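Putative phosphomannomutase (Thermus thermophilus, PDB 1TUO) probably acts as a magnesium-dependent phosphosugar mutase, shifting a phosphate group between positions of a sugar phosphate. Local coordinates at residues V337-H342 / I349-L354; L276-K281 / D326-G331; L44-G49 / Q130-A135. All blocks are in the same frame, centred on the assembly; numbering follows the deposited sequence.

Contact 1 of 3, residues V337-H342 / I349-L354; sequences VGYPEH and ILTSLL
Val337 and Thr351 stand nearest where strand 337-339 runs almost perpendicular to helix 349-354, at 83°, with the two axes 8.7 Å apart. Tyr339 carries most of the contact. Its CG lies anti to its own carbonyl carbon (chi1 -51°), and this turns the ring toward the helix. The phenol OH gives a hydrogen bond to Thr351 OG1, 2.7 Å away. The threonine oxygen sits at the ring edge, in the ring plane. Leu354 comes from the opposite direction and sets its CD1 over one face of the tyrosine, 3.6 Å from the ring centroid, as a CH-pi contact. The methyl is offset toward the CE1 side of the ring. Leu350 CD2 touches Tyr339 CD2 obliquely at 3.5 Å. The same methyl also lies over a face of the His342 imidazole, 4.0 Å from its centroid. One methyl thus serves both rings. His342 NE2 is hydrogen-bonded to Asp347 OD1, which steadies the imidazole. Thr351 OG1 is held at several points. It bonds to Asp347 O as well as to the tyrosine, and it accepts a hydrogen bond from a water that in turn accepts from Val337 N at 2.9 Å. Water and tyrosine together join the strand to the helix at one hydroxyl. Leu274 of helix 267-280 touches both Tyr339 and Thr351. Helix 348-362 here packs across the edge strand 337-339 of a four-stranded sheet, within the alpha/beta/alpha domain III of the phosphohexose mutase family.

Contact 2 of 3, residues L276-K281 / D326-G331; sequences LYRFRK and DCFIGG
Arg278 grips the carbonyl oxygen of Phe328 with two nitrogens, approaching side-on. NE is 2.9 Å from Phe328 O and NH2 is 2.7 Å from the same Phe328 O. Both bonds are bent at the hydrogen, with N-H...O angles of 142° and 148°. The oxygen lies in the guanidinium plane. NE arrives nearly along the C=O axis, while NH2 is tilted from the carbonyl plane. A bend in the arginine chain at chi3 (71°) brings the group to the carbonyl.

The charged interaction is with Glu341: NH2 forms a salt bridge with its OE2.

The remaining contacts are apolar. Arg278 CB meets the edge of the Phe328 ring, 4.1 Å from Phe328 CD2. Further along the arginine, CD packs on Ile329 CD1 at 4.0 Å. Phe328 CE2 lies 4.4 Å from Phe279 CB, a loose contact. Both phenylalanines meet Phe306, and for Phe328 that meeting is edge-to-face.

The chain turns a corner at Phe328, between the two parts of strand 327-331. At this corner the arginine supplies two hydrogen bonds to the carbonyl of a buried residue, and so ties helix 267-280 to the strand. Glu341 probably offsets much of the positive charge, so the arginine can lie buried with its polar end engaged by more than one partner.

Contact 3 of 3, residues L44-G49 / Q130-A135; sequences LERGGG and QEEAKA
Arg46 points its CB toward helix 130-135, and its chain runs extended from CG to NE before it meets Glu132. The aliphatic part spans the gap without touching that helix; only the guanidinium arrives. CZ comes within 3.7 Å of Glu132 OE2. NH1 is the nearer end, 3.2 Å from Glu132 OE2. This is a salt bridge of charges alone: the oxygen lies over the guanidinium face, and no N-H points at it, so the groups do not pair side by side. NH2 stands 3.8 Å from Glu132 CD. The guanidinium and carboxylate planes are 39° apart. A water lies at the guanidinium edge, in its plane. It gives a hydrogen bond of 2.7 Å to Glu132 OE1 and takes a weak one from Arg46 NH1. Glu132 OE2 also bonds to His42 NE2, its stronger partner. Replacing Glu132 by alanine removes the carboxylate, and this would probably leave His42 without this acceptor and the Arg46 guanidinium without its countercharge here. Arg46 lies within the Schellman motif that ends helix 29-45, just before its C-prime residue Gly47, which has positive phi. The contact is a surface ion pair between a helix end and a second helix of alpha/beta/alpha domain I.

How the contacts relate
From the N terminus, contact 3 comes first. It closes a long loop of 80 residues that holds several strands of the first mixed sheet, and it joins the C-terminal end of helix 29-45 to helix 130-138 in domain I. Contact 2 follows, joining helix 267-280 to strand 327-331 across 44 residues. Contact 1 then closes a short turn from strand 337-339 into helix 348-362. The three loops lie in series; none nests or crosses. Contacts 1 and 2 share domain III, with centres 10 Å apart. Their strands are neighbours in one sheet, where Gly338 N probably bonds to Gly330 O at 2.8 Å. Contact 3 stands apart, its nearest atoms about 17 Å from those of either other contact.

Contact 1 of 3, residues V337-H342 / I349-L354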
ATOM      1  N   VAL A 337       4.611  -0.412   0.884  1.00 21.08           N
ATOM      2  CA  VAL A 337       5.907  -1.051   1.091  1.00 19.55           C
ATOM      3  C   VAL A 337       5.673  -2.505   1.481  1.00 20.01           C
ATOM      4  O   VAL A 337       4.797  -2.800   2.295  1.00 21.18           O
ATOM      5  CB  VAL A 337       6.706  -0.384   2.226  1.00 19.21           C
ATOM      6  CG1 VAL A 337       8.125  -0.968   2.269  1.00 20.96           C
ATOM      7  CG2 VAL A 337       6.744   1.133   2.030  1.00 20.46           C
ATOM      8  N   GLY A 338       6.462  -3.401   0.898  1.00 20.95           N
ATOM      9  CA  GLY A 338       6.340  -4.815   1.199  1.00 21.58           C
ATOM     10  C   GLY A 338       7.628  -5.358   1.794  1.00 22.52           C
ATOM     11  O   GLY A 338       8.721  -4.877   1.492  1.00 21.64           O
ATOM     12  N   TYR A 339       7.488  -6.371   2.640  1.00 22.82           N
ATOM     13  CA  TYR A 339       8.616  -6.999   3.319  1.00 23.32           C
ATOM     14  C   TYR A 339       8.531  -8.493   3.016  1.00 25.09           C
ATOM     15  O   TYR A 339       7.695  -9.207   3.571  1.00 24.26           O
ATOM     16  CB  TYR A 339       8.498  -6.710   4.816  1.00 23.70           C
ATOM     17  CG  TYR A 339       8.297  -5.231   5.071  1.00 23.19           C
ATOM     18  CD1 TYR A 339       9.375  -4.337   5.039  1.00 22.75           C
ATOM     19  CD2 TYR A 339       7.018  -4.708   5.248  1.00 20.96           C
ATOM     20  CE1 TYR A 339       9.175  -2.959   5.174  1.00 22.94           C
ATOM     21  CE2 TYR A 339       6.808  -3.342   5.379  1.00 21.31           C
ATOM     22  CZ  TYR A 339       7.885  -2.471   5.341  1.00 21.44           C
ATOM     23  OH  TYR A 339       7.658  -1.116   5.458  1.00 20.96           O
ATOM     24  N   PRO A 340       9.402  -8.977   2.119  1.00 26.10           N
ATOM     25  CA  PRO A 340       9.476 -10.375   1.679  1.00 27.77           C
ATOM     26  C   PRO A 340       9.347 -11.483   2.725  1.00 27.64           C
ATOM     27  O   PRO A 340       8.598 -12.440   2.522  1.00 28.40           O
ATOM     28  CB  PRO A 340      10.803 -10.431   0.906  1.00 28.71           C
ATOM     29  CG  PRO A 340      11.595  -9.280   1.462  1.00 29.72           C
ATOM     30  CD  PRO A 340      10.559  -8.212   1.617  1.00 28.40           C
ATOM     31  N   GLU A 341      10.061 -11.366   3.840  1.00 27.43           N
ATOM     32  CA  GLU A 341       9.992 -12.399   4.868  1.00 27.95           C
ATOM     33  C   GLU A 341       8.655 -12.426   5.605  1.00 26.66           C
ATOM     34  O   GLU A 341       8.396 -13.330   6.401  1.00 25.85           O
ATOM     35  CB  GLU A 341      11.154 -12.239   5.858  1.00 31.69           C
ATOM     36  CG  GLU A 341      11.690 -10.820   6.000  1.00 38.26           C
ATOM     37  CD  GLU A 341      10.976  -9.640   6.620  1.00 40.88           C
ATOM     38  OE1 GLU A 341      10.339 -10.147   7.532  1.00 44.63           O
ATOM     39  OE2 GLU A 341      11.092  -8.424   6.476  1.00 43.64           O
ATOM     40  N   HIS A 342       7.805 -11.444   5.312  1.00 24.50           N
ATOM     41  CA  HIS A 342       6.483 -11.317   5.924  1.00 24.18           C
ATOM     42  C   HIS A 342       5.400 -11.814   4.960  1.00 24.83           C
ATOM     43  O   HIS A 342       4.866 -12.913   5.116  1.00 26.56           O
ATOM     44  CB  HIS A 342       6.254  -9.843   6.297  1.00 23.47           C
ATOM     45  CG  HIS A 342       4.866  -9.523   6.768  1.00 24.13           C
ATOM     46  ND1 HIS A 342       4.242 -10.209   7.788  1.00 24.41           N
ATOM     47  CD2 HIS A 342       4.003  -8.549   6.388  1.00 24.48           C
ATOM     48  CE1 HIS A 342       3.055  -9.674   8.015  1.00 25.90           C
ATOM     49  NE2 HIS A 342       2.886  -8.664   7.179  1.00 24.18           N
ATOM     50  N   ILE A 349       0.605  -1.509   8.200  1.00 17.14           N
ATOM     51  CA  ILE A 349       0.681  -1.715   9.637  1.00 18.16           C
ATOM     52  C   ILE A 349       2.123  -2.083   9.993  1.00 17.79           C
ATOM     53  O   ILE A 349       2.716  -1.506  10.913  1.00 18.65           O
ATOM     54  CB  ILE A 349      -0.280  -2.834  10.083  1.00 18.74           C
ATOM     55  CG1 ILE A 349      -1.719  -2.460   9.695  1.00 19.30           C
ATOM     56  CG2 ILE A 349      -0.158  -3.061  11.590  1.00 19.28           C
ATOM     57  CD1 ILE A 349      -2.198  -1.122  10.249  1.00 21.10           C
ATOM     58  N   LEU A 350       2.700  -3.023   9.257  1.00 17.05           N
ATOM     59  CA  LEU A 350       4.085  -3.395   9.532  1.00 17.87           C
ATOM     60  C   LEU A 350       5.005  -2.219   9.214  1.00 17.40           C
ATOM     61  O   LEU A 350       6.005  -2.009   9.898  1.00 17.27           O
ATOM     62  CB  LEU A 350       4.515  -4.619   8.716  1.00 16.87           C
ATOM     63  CG  LEU A 350       5.967  -5.049   8.965  1.00 17.94           C
ATOM     64  CD1 LEU A 350       6.185  -5.258  10.466  1.00 18.68           C
ATOM     65  CD2 LEU A 350       6.271  -6.328   8.203  1.00 17.56           C
ATOM     66  N   THR A 351       4.669  -1.442   8.183  1.00 17.49           N
ATOM     67  CA  THR A 351       5.504  -0.293   7.841  1.00 18.51           C
ATOM     68  C   THR A 351       5.516   0.685   9.005  1.00 17.67           C
ATOM     69  O   THR A 351       6.566   1.223   9.366  1.00 18.70           O
ATOM     70  CB  THR A 351       4.994   0.454   6.588  1.00 17.04           C
ATOM     71  OG1 THR A 351       5.055  -0.415   5.454  1.00 18.05           O
ATOM     72  CG2 THR A 351       5.875   1.660   6.308  1.00 19.27           C
ATOM     73  N   SER A 352       4.347   0.919   9.593  1.00 16.96           N
ATOM     74  CA  SER A 352       4.250   1.833  10.720  1.00 17.93           C
ATOM     75  C   SER A 352       5.114   1.336  11.873  1.00 18.41           C
ATOM     76  O   SER A 352       5.857   2.107  12.483  1.00 20.36           O
ATOM     77  CB  SER A 352       2.799   1.951  11.186  1.00 17.88           C
ATOM     78  OG  SER A 352       1.997   2.547  10.184  1.00 20.55           O
ATOM     79  N   LEU A 353       5.018   0.044  12.165  1.00 18.48           N
ATOM     80  CA  LEU A 353       5.788  -0.534  13.259  1.00 18.86           C
ATOM     81  C   LEU A 353       7.294  -0.520  13.005  1.00 19.00           C
ATOM     82  O   LEU A 353       8.074  -0.337  13.943  1.00 19.65           O
ATOM     83  CB  LEU A 353       5.291  -1.955  13.557  1.00 18.72           C
ATOM     84  CG  LEU A 353       3.861  -1.967  14.117  1.00 19.16           C
ATOM     85  CD1 LEU A 353       3.297  -3.384  14.166  1.00 20.44           C
ATOM     86  CD2 LEU A 353       3.869  -1.338  15.506  1.00 19.43           C
ATOM     87  N   LEU A 354       7.717  -0.702  11.754  1.00 18.92           N
ATOM     88  CA  LEU A 354       9.148  -0.667  11.455  1.00 19.51           C
ATOM     89  C   LEU A 354       9.666   0.765  11.565  1.00 20.39           C
ATOM     90  O   LEU A 354      10.807   0.992  11.976  1.00 20.12           O
ATOM     91  CB  LEU A 354       9.431  -1.234  10.062  1.00 20.75           C
ATOM     92  CG  LEU A 354       9.268  -2.756   9.944  1.00 22.34           C
ATOM     93  CD1 LEU A 354       9.309  -3.172   8.485  1.00 24.59           C
ATOM     94  CD2 LEU A 354      10.374  -3.457  10.736  1.00 23.20           C
TER
HETATM   95  O   HOH W   1       2.903   0.054   3.171  1.00 22.03           O

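Contact 2 of 3, residues L276-K281 / D326-G331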
ATOM      1  N   LEU A 276      17.547   1.768   4.397  1.00 18.81           N
ATOM      2  CA  LEU A 276      18.818   1.976   5.084  1.00 20.11           C
ATOM      3  C   LEU A 276      18.835   1.244   6.417  1.00 20.36           C
ATOM      4  O   LEU A 276      19.796   0.556   6.742  1.00 21.84           O
ATOM      5  CB  LEU A 276      19.058   3.466   5.332  1.00 20.28           C
ATOM      6  CG  LEU A 276      20.333   3.823   6.104  1.00 20.48           C
ATOM      7  CD1 LEU A 276      21.553   3.348   5.328  1.00 19.76           C
ATOM      8  CD2 LEU A 276      20.396   5.332   6.304  1.00 21.25           C
ATOM      9  N   TYR A 277      17.766   1.405   7.185  1.00 21.40           N
ATOM     10  CA  TYR A 277      17.657   0.759   8.486  1.00 21.65           C
ATOM     11  C   TYR A 277      17.750  -0.762   8.378  1.00 22.52           C
ATOM     12  O   TYR A 277      18.516  -1.394   9.108  1.00 22.57           O
ATOM     13  CB  TYR A 277      16.336   1.151   9.153  1.00 22.74           C
ATOM     14  CG  TYR A 277      16.113   0.467  10.485  1.00 24.21           C
ATOM     15  CD1 TYR A 277      15.077  -0.451  10.656  1.00 24.51           C
ATOM     16  CD2 TYR A 277      16.958   0.717  11.563  1.00 23.53           C
ATOM     17  CE1 TYR A 277      14.891  -1.104  11.875  1.00 25.44           C
ATOM     18  CE2 TYR A 277      16.781   0.068  12.784  1.00 24.35           C
ATOM     19  CZ  TYR A 277      15.750  -0.840  12.932  1.00 25.87           C
ATOM     20  OH  TYR A 277      15.588  -1.499  14.133  1.00 28.98           O
ATOM     21  N   ARG A 278      16.986  -1.349   7.462  1.00 22.50           N
ATOM     22  CA  ARG A 278      17.001  -2.798   7.301  1.00 22.18           C
ATOM     23  C   ARG A 278      18.356  -3.290   6.806  1.00 23.77           C
ATOM     24  O   ARG A 278      18.836  -4.340   7.236  1.00 23.51           O
ATOM     25  CB  ARG A 278      15.881  -3.239   6.348  1.00 23.61           C
ATOM     26  CG  ARG A 278      14.496  -3.175   6.985  1.00 24.12           C
ATOM     27  CD  ARG A 278      13.370  -3.272   5.951  1.00 27.05           C
ATOM     28  NE  ARG A 278      13.216  -4.595   5.340  1.00 28.16           N
ATOM     29  CZ  ARG A 278      12.718  -5.669   5.954  1.00 28.03           C
ATOM     30  NH1 ARG A 278      12.322  -5.599   7.218  1.00 27.49           N
ATOM     31  NH2 ARG A 278      12.586  -6.814   5.292  1.00 26.68           N
ATOM     32  N   PHE A 279      18.978  -2.529   5.910  1.00 23.32           N
ATOM     33  CA  PHE A 279      20.284  -2.917   5.402  1.00 24.79           C
ATOM     34  C   PHE A 279      21.297  -2.926   6.541  1.00 25.32           C
ATOM     35  O   PHE A 279      22.111  -3.848   6.658  1.00 25.64           O
ATOM     36  CB  PHE A 279      20.766  -1.944   4.330  1.00 24.31           C
ATOM     37  CG  PHE A 279      22.180  -2.190   3.898  1.00 26.31           C
ATOM     38  CD1 PHE A 279      22.472  -3.163   2.953  1.00 26.19           C
ATOM     39  CD2 PHE A 279      23.225  -1.475   4.470  1.00 28.03           C
ATOM     40  CE1 PHE A 279      23.789  -3.423   2.584  1.00 27.91           C
ATOM     41  CE2 PHE A 279      24.544  -1.728   4.109  1.00 28.56           C
ATOM     42  CZ  PHE A 279      24.822  -2.706   3.164  1.00 28.28           C
ATOM     43  N   ARG A 280      21.254  -1.892   7.375  1.00 25.56           N
ATOM     44  CA  ARG A 280      22.195  -1.799   8.487  1.00 26.74           C
ATOM     45  C   ARG A 280      21.945  -2.877   9.545  1.00 27.78           C
ATOM     46  O   ARG A 280      22.847  -3.210  10.306  1.00 28.42           O
ATOM     47  CB  ARG A 280      22.158  -0.394   9.109  1.00 25.06           C
ATOM     48  CG  ARG A 280      22.695   0.683   8.162  1.00 27.36           C
ATOM     49  CD  ARG A 280      22.554   2.110   8.700  1.00 25.77           C
ATOM     50  NE  ARG A 280      23.511   2.438   9.757  1.00 26.03           N
ATOM     51  CZ  ARG A 280      23.692   3.667  10.234  1.00 28.47           C
ATOM     52  NH1 ARG A 280      22.983   4.679   9.746  1.00 28.63           N
ATOM     53  NH2 ARG A 280      24.576   3.890  11.200  1.00 26.25           N
ATOM     54  N   LYS A 281      20.730  -3.419   9.586  1.00 28.26           N
ATOM     55  CA  LYS A 281      20.414  -4.483  10.539  1.00 29.64           C
ATOM     56  C   LYS A 281      20.983  -5.805  10.042  1.00 29.75           C
ATOM     57  O   LYS A 281      20.946  -6.810  10.754  1.00 30.57           O
ATOM     58  CB  LYS A 281      18.904  -4.633  10.739  1.00 29.84           C
ATOM     59  CG  LYS A 281      18.304  -3.652  11.724  1.00 34.49           C
ATOM     60  CD  LYS A 281      16.839  -3.970  12.010  1.00 35.97           C
ATOM     61  CE  LYS A 281      16.680  -5.316  12.700  1.00 38.43           C
ATOM     62  NZ  LYS A 281      15.255  -5.609  13.034  1.00 40.37           N
ATOM     63  N   ASP A 326      15.190 -13.330  -3.053  1.00 33.47           N
ATOM     64  CA  ASP A 326      16.466 -12.649  -2.862  1.00 32.39           C
ATOM     65  C   ASP A 326      16.294 -11.143  -2.645  1.00 29.87           C
ATOM     66  O   ASP A 326      17.191 -10.364  -2.959  1.00 30.51           O
ATOM     67  CB  ASP A 326      17.365 -12.905  -4.077  1.00 36.63           C
ATOM     68  CG  ASP A 326      18.803 -12.471  -3.848  1.00 41.34           C
ATOM     69  OD1 ASP A 326      19.603 -12.539  -4.808  1.00 44.78           O
ATOM     70  OD2 ASP A 326      19.139 -12.068  -2.714  1.00 44.64           O
ATOM     71  N   CYS A 327      15.147 -10.741  -2.099  1.00 27.34           N
ATOM     72  CA  CYS A 327      14.866  -9.323  -1.849  1.00 24.51           C
ATOM     73  C   CYS A 327      14.735  -9.041  -0.349  1.00 23.97           C
ATOM     74  O   CYS A 327      14.479  -9.959   0.436  1.00 23.95           O
ATOM     75  CB  CYS A 327      13.553  -8.917  -2.530  1.00 23.86           C
ATOM     76  SG  CYS A 327      13.405  -9.289  -4.292  1.00 24.42           S
ATOM     77  N   PHE A 328      14.912  -7.782   0.058  1.00 22.30           N
ATOM     78  CA  PHE A 328      14.746  -7.441   1.472  1.00 22.42           C
ATOM     79  C   PHE A 328      13.744  -6.306   1.679  1.00 22.21           C
ATOM     80  O   PHE A 328      13.379  -5.984   2.804  1.00 22.35           O
ATOM     81  CB  PHE A 328      16.092  -7.121   2.157  1.00 22.67           C
ATOM     82  CG  PHE A 328      16.697  -5.795   1.776  1.00 23.21           C
ATOM     83  CD1 PHE A 328      17.445  -5.659   0.612  1.00 23.80           C
ATOM     84  CD2 PHE A 328      16.552  -4.689   2.611  1.00 24.37           C
ATOM     85  CE1 PHE A 328      18.046  -4.436   0.283  1.00 23.03           C
ATOM     86  CE2 PHE A 328      17.142  -3.470   2.296  1.00 22.64           C
ATOM     87  CZ  PHE A 328      17.892  -3.340   1.133  1.00 23.10           C
ATOM     88  N   ILE A 329      13.289  -5.712   0.582  1.00 20.92           N
ATOM     89  CA  ILE A 329      12.296  -4.644   0.667  1.00 19.86           C
ATOM     90  C   ILE A 329      11.784  -4.312  -0.730  1.00 19.87           C
ATOM     91  O   ILE A 329      12.497  -4.487  -1.715  1.00 20.35           O
ATOM     92  CB  ILE A 329      12.889  -3.372   1.328  1.00 19.00           C
ATOM     93  CG1 ILE A 329      11.757  -2.446   1.787  1.00 18.75           C
ATOM     94  CG2 ILE A 329      13.802  -2.645   0.348  1.00 18.72           C
ATOM     95  CD1 ILE A 329      12.242  -1.268   2.635  1.00 18.81           C
ATOM     96  N   GLY A 330      10.538  -3.859  -0.816  1.00 19.38           N
ATOM     97  CA  GLY A 330       9.970  -3.501  -2.108  1.00 20.40           C
ATOM     98  C   GLY A 330       9.046  -2.318  -1.907  1.00 20.05           C
ATOM     99  O   GLY A 330       8.254  -2.310  -0.971  1.00 20.33           O
ATOM    100  N   GLY A 331       9.123  -1.315  -2.770  1.00 19.95           N
ATOM    101  CA  GLY A 331       8.252  -0.177  -2.547  1.00 20.55           C
ATOM    102  C   GLY A 331       7.782   0.577  -3.765  1.00 22.39           C
ATOM    103  O   GLY A 331       8.343   0.465  -4.858  1.00 20.19           O
TER

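Contact 3 of 3, residues L44-G49 / Q130-A135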
ATOM      1  N   LEU A  44     -12.565 -23.550  -8.877  1.00 21.36           N
ATOM      2  CA  LEU A  44     -12.975 -24.951  -8.963  1.00 21.86           C
ATOM      3  C   LEU A  44     -12.144 -25.665 -10.024  1.00 23.17           C
ATOM      4  O   LEU A  44     -11.787 -26.836  -9.865  1.00 22.36           O
ATOM      5  CB  LEU A  44     -14.463 -25.045  -9.312  1.00 21.79           C
ATOM      6  CG  LEU A  44     -15.449 -24.657  -8.206  1.00 20.60           C
ATOM      7  CD1 LEU A  44     -16.848 -24.583  -8.789  1.00 22.03           C
ATOM      8  CD2 LEU A  44     -15.402 -25.685  -7.081  1.00 20.60           C
ATOM      9  N   GLU A  45     -11.835 -24.951 -11.101  1.00 24.61           N
ATOM     10  CA  GLU A  45     -11.044 -25.505 -12.199  1.00 27.84           C
ATOM     11  C   GLU A  45      -9.630 -25.846 -11.736  1.00 27.40           C
ATOM     12  O   GLU A  45      -8.949 -26.670 -12.347  1.00 27.68           O
ATOM     13  CB  GLU A  45     -10.993 -24.496 -13.358  1.00 30.77           C
ATOM     14  CG  GLU A  45     -10.379 -25.017 -14.662  1.00 37.46           C
ATOM     15  CD  GLU A  45      -8.866 -25.134 -14.607  1.00 40.20           C
ATOM     16  OE1 GLU A  45      -8.208 -24.138 -14.236  1.00 43.35           O
ATOM     17  OE2 GLU A  45      -8.332 -26.217 -14.941  1.00 42.25           O
ATOM     18  N   ARG A  46      -9.190 -25.215 -10.654  1.00 25.43           N
ATOM     19  CA  ARG A  46      -7.852 -25.463 -10.130  1.00 26.34           C
ATOM     20  C   ARG A  46      -7.848 -26.355  -8.891  1.00 24.28           C
ATOM     21  O   ARG A  46      -6.837 -26.450  -8.200  1.00 25.24           O
ATOM     22  CB  ARG A  46      -7.150 -24.144  -9.802  1.00 29.23           C
ATOM     23  CG  ARG A  46      -6.784 -23.298 -11.008  1.00 36.16           C
ATOM     24  CD  ARG A  46      -5.895 -22.145 -10.573  1.00 40.99           C
ATOM     25  NE  ARG A  46      -5.477 -21.306 -11.691  1.00 45.51           N
ATOM     26  CZ  ARG A  46      -4.527 -20.541 -11.124  1.00 45.95           C
ATOM     27  NH1 ARG A  46      -4.703 -20.586  -9.815  1.00 46.70           N
ATOM     28  NH2 ARG A  46      -3.733 -19.610 -11.663  1.00 48.17           N
ATOM     29  N   GLY A  47      -8.975 -26.998  -8.604  1.00 23.72           N
ATOM     30  CA  GLY A  47      -9.031 -27.881  -7.451  1.00 21.40           C
ATOM     31  C   GLY A  47      -9.836 -27.372  -6.271  1.00 20.58           C
ATOM     32  O   GLY A  47      -9.868 -28.011  -5.220  1.00 19.87           O
ATOM     33  N   GLY A  48     -10.484 -26.223  -6.432  1.00 20.51           N
ATOM     34  CA  GLY A  48     -11.282 -25.685  -5.343  1.00 19.37           C
ATOM     35  C   GLY A  48     -10.429 -25.333  -4.137  1.00 20.51           C
ATOM     36  O   GLY A  48      -9.272 -24.931  -4.277  1.00 20.88           O
ATOM     37  N   GLY A  49     -11.001 -25.482  -2.947  1.00 19.55           N
ATOM     38  CA  GLY A  49     -10.265 -25.174  -1.737  1.00 19.60           C
ATOM     39  C   GLY A  49     -10.937 -24.135  -0.864  1.00 18.56           C
ATOM     40  O   GLY A  49     -12.128 -23.861  -0.997  1.00 18.15           O
ATOM     41  N   GLN A 130      -1.010 -11.068 -13.236  1.00 28.22           N
ATOM     42  CA  GLN A 130      -1.798 -10.651 -14.390  1.00 30.48           C
ATOM     43  C   GLN A 130      -2.449 -11.828 -15.118  1.00 30.32           C
ATOM     44  O   GLN A 130      -3.601 -11.740 -15.538  1.00 29.34           O
ATOM     45  CB  GLN A 130      -0.923  -9.859 -15.365  1.00 34.61           C
ATOM     46  CG  GLN A 130      -1.682  -9.326 -16.573  1.00 39.17           C
ATOM     47  CD  GLN A 130      -0.819  -8.463 -17.478  1.00 42.58           C
ATOM     48  OE1 GLN A 130      -1.269  -8.000 -18.528  1.00 45.10           O
ATOM     49  NE2 GLN A 130       0.428  -8.240 -17.073  1.00 44.38           N
ATOM     50  N   GLU A 131      -1.715 -12.927 -15.263  1.00 31.45           N
ATOM     51  CA  GLU A 131      -2.238 -14.110 -15.949  1.00 31.40           C
ATOM     52  C   GLU A 131      -3.504 -14.647 -15.283  1.00 30.26           C
ATOM     53  O   GLU A 131      -4.459 -15.038 -15.960  1.00 27.70           O
ATOM     54  CB  GLU A 131      -1.174 -15.213 -15.990  1.00 35.79           C
ATOM     55  CG  GLU A 131       0.040 -14.890 -16.851  1.00 40.61           C
ATOM     56  CD  GLU A 131       0.733 -13.603 -16.441  1.00 43.63           C
ATOM     57  OE1 GLU A 131       1.074 -13.463 -15.244  1.00 44.43           O
ATOM     58  OE2 GLU A 131       0.942 -12.733 -17.318  1.00 45.99           O
ATOM     59  N   GLU A 132      -3.504 -14.666 -13.952  1.00 27.22           N
ATOM     60  CA  GLU A 132      -4.652 -15.150 -13.193  1.00 26.16           C
ATOM     61  C   GLU A 132      -5.805 -14.146 -13.296  1.00 24.22           C
ATOM     62  O   GLU A 132      -6.978 -14.527 -13.377  1.00 22.12           O
ATOM     63  CB  GLU A 132      -4.247 -15.369 -11.730  1.00 27.66           C
ATOM     64  CG  GLU A 132      -5.371 -15.843 -10.833  1.00 28.32           C
ATOM     65  CD  GLU A 132      -4.879 -16.654  -9.654  1.00 29.33           C
ATOM     66  OE1 GLU A 132      -3.775 -16.370  -9.141  1.00 28.11           O
ATOM     67  OE2 GLU A 132      -5.604 -17.577  -9.228  1.00 29.64           O
ATOM     68  N   ALA A 133      -5.462 -12.860 -13.306  1.00 23.84           N
ATOM     69  CA  ALA A 133      -6.467 -11.805 -13.414  1.00 23.38           C
ATOM     70  C   ALA A 133      -7.223 -11.951 -14.734  1.00 24.33           C
ATOM     71  O   ALA A 133      -8.450 -11.824 -14.789  1.00 23.50           O
ATOM     72  CB  ALA A 133      -5.795 -10.449 -13.358  1.00 23.83           C
ATOM     73  N   LYS A 134      -6.481 -12.220 -15.800  1.00 25.22           N
ATOM     74  CA  LYS A 134      -7.082 -12.379 -17.116  1.00 25.73           C
ATOM     75  C   LYS A 134      -7.986 -13.602 -17.164  1.00 24.65           C
ATOM     76  O   LYS A 134      -9.043 -13.577 -17.785  1.00 24.74           O
ATOM     77  CB  LYS A 134      -5.991 -12.500 -18.182  1.00 28.11           C
ATOM     78  CG  LYS A 134      -5.292 -11.187 -18.507  1.00 34.15           C
ATOM     79  CD  LYS A 134      -6.282 -10.178 -19.083  1.00 37.95           C
ATOM     80  CE  LYS A 134      -5.598  -8.882 -19.497  1.00 40.58           C
ATOM     81  NZ  LYS A 134      -6.568  -7.920 -20.100  1.00 43.15           N
ATOM     82  N   ALA A 135      -7.562 -14.673 -16.503  1.00 24.20           N
ATOM     83  CA  ALA A 135      -8.336 -15.908 -16.482  1.00 24.59           C
ATOM     84  C   ALA A 135      -9.699 -15.704 -15.822  1.00 24.07           C
ATOM     85  O   ALA A 135     -10.720 -16.198 -16.305  1.00 24.96           O
ATOM     86  CB  ALA A 135      -7.553 -16.993 -15.756  1.00 24.20           C
TER
HETATM   87  O   HOH W   2      -2.550 -18.575  -8.308  1.00 37.89           O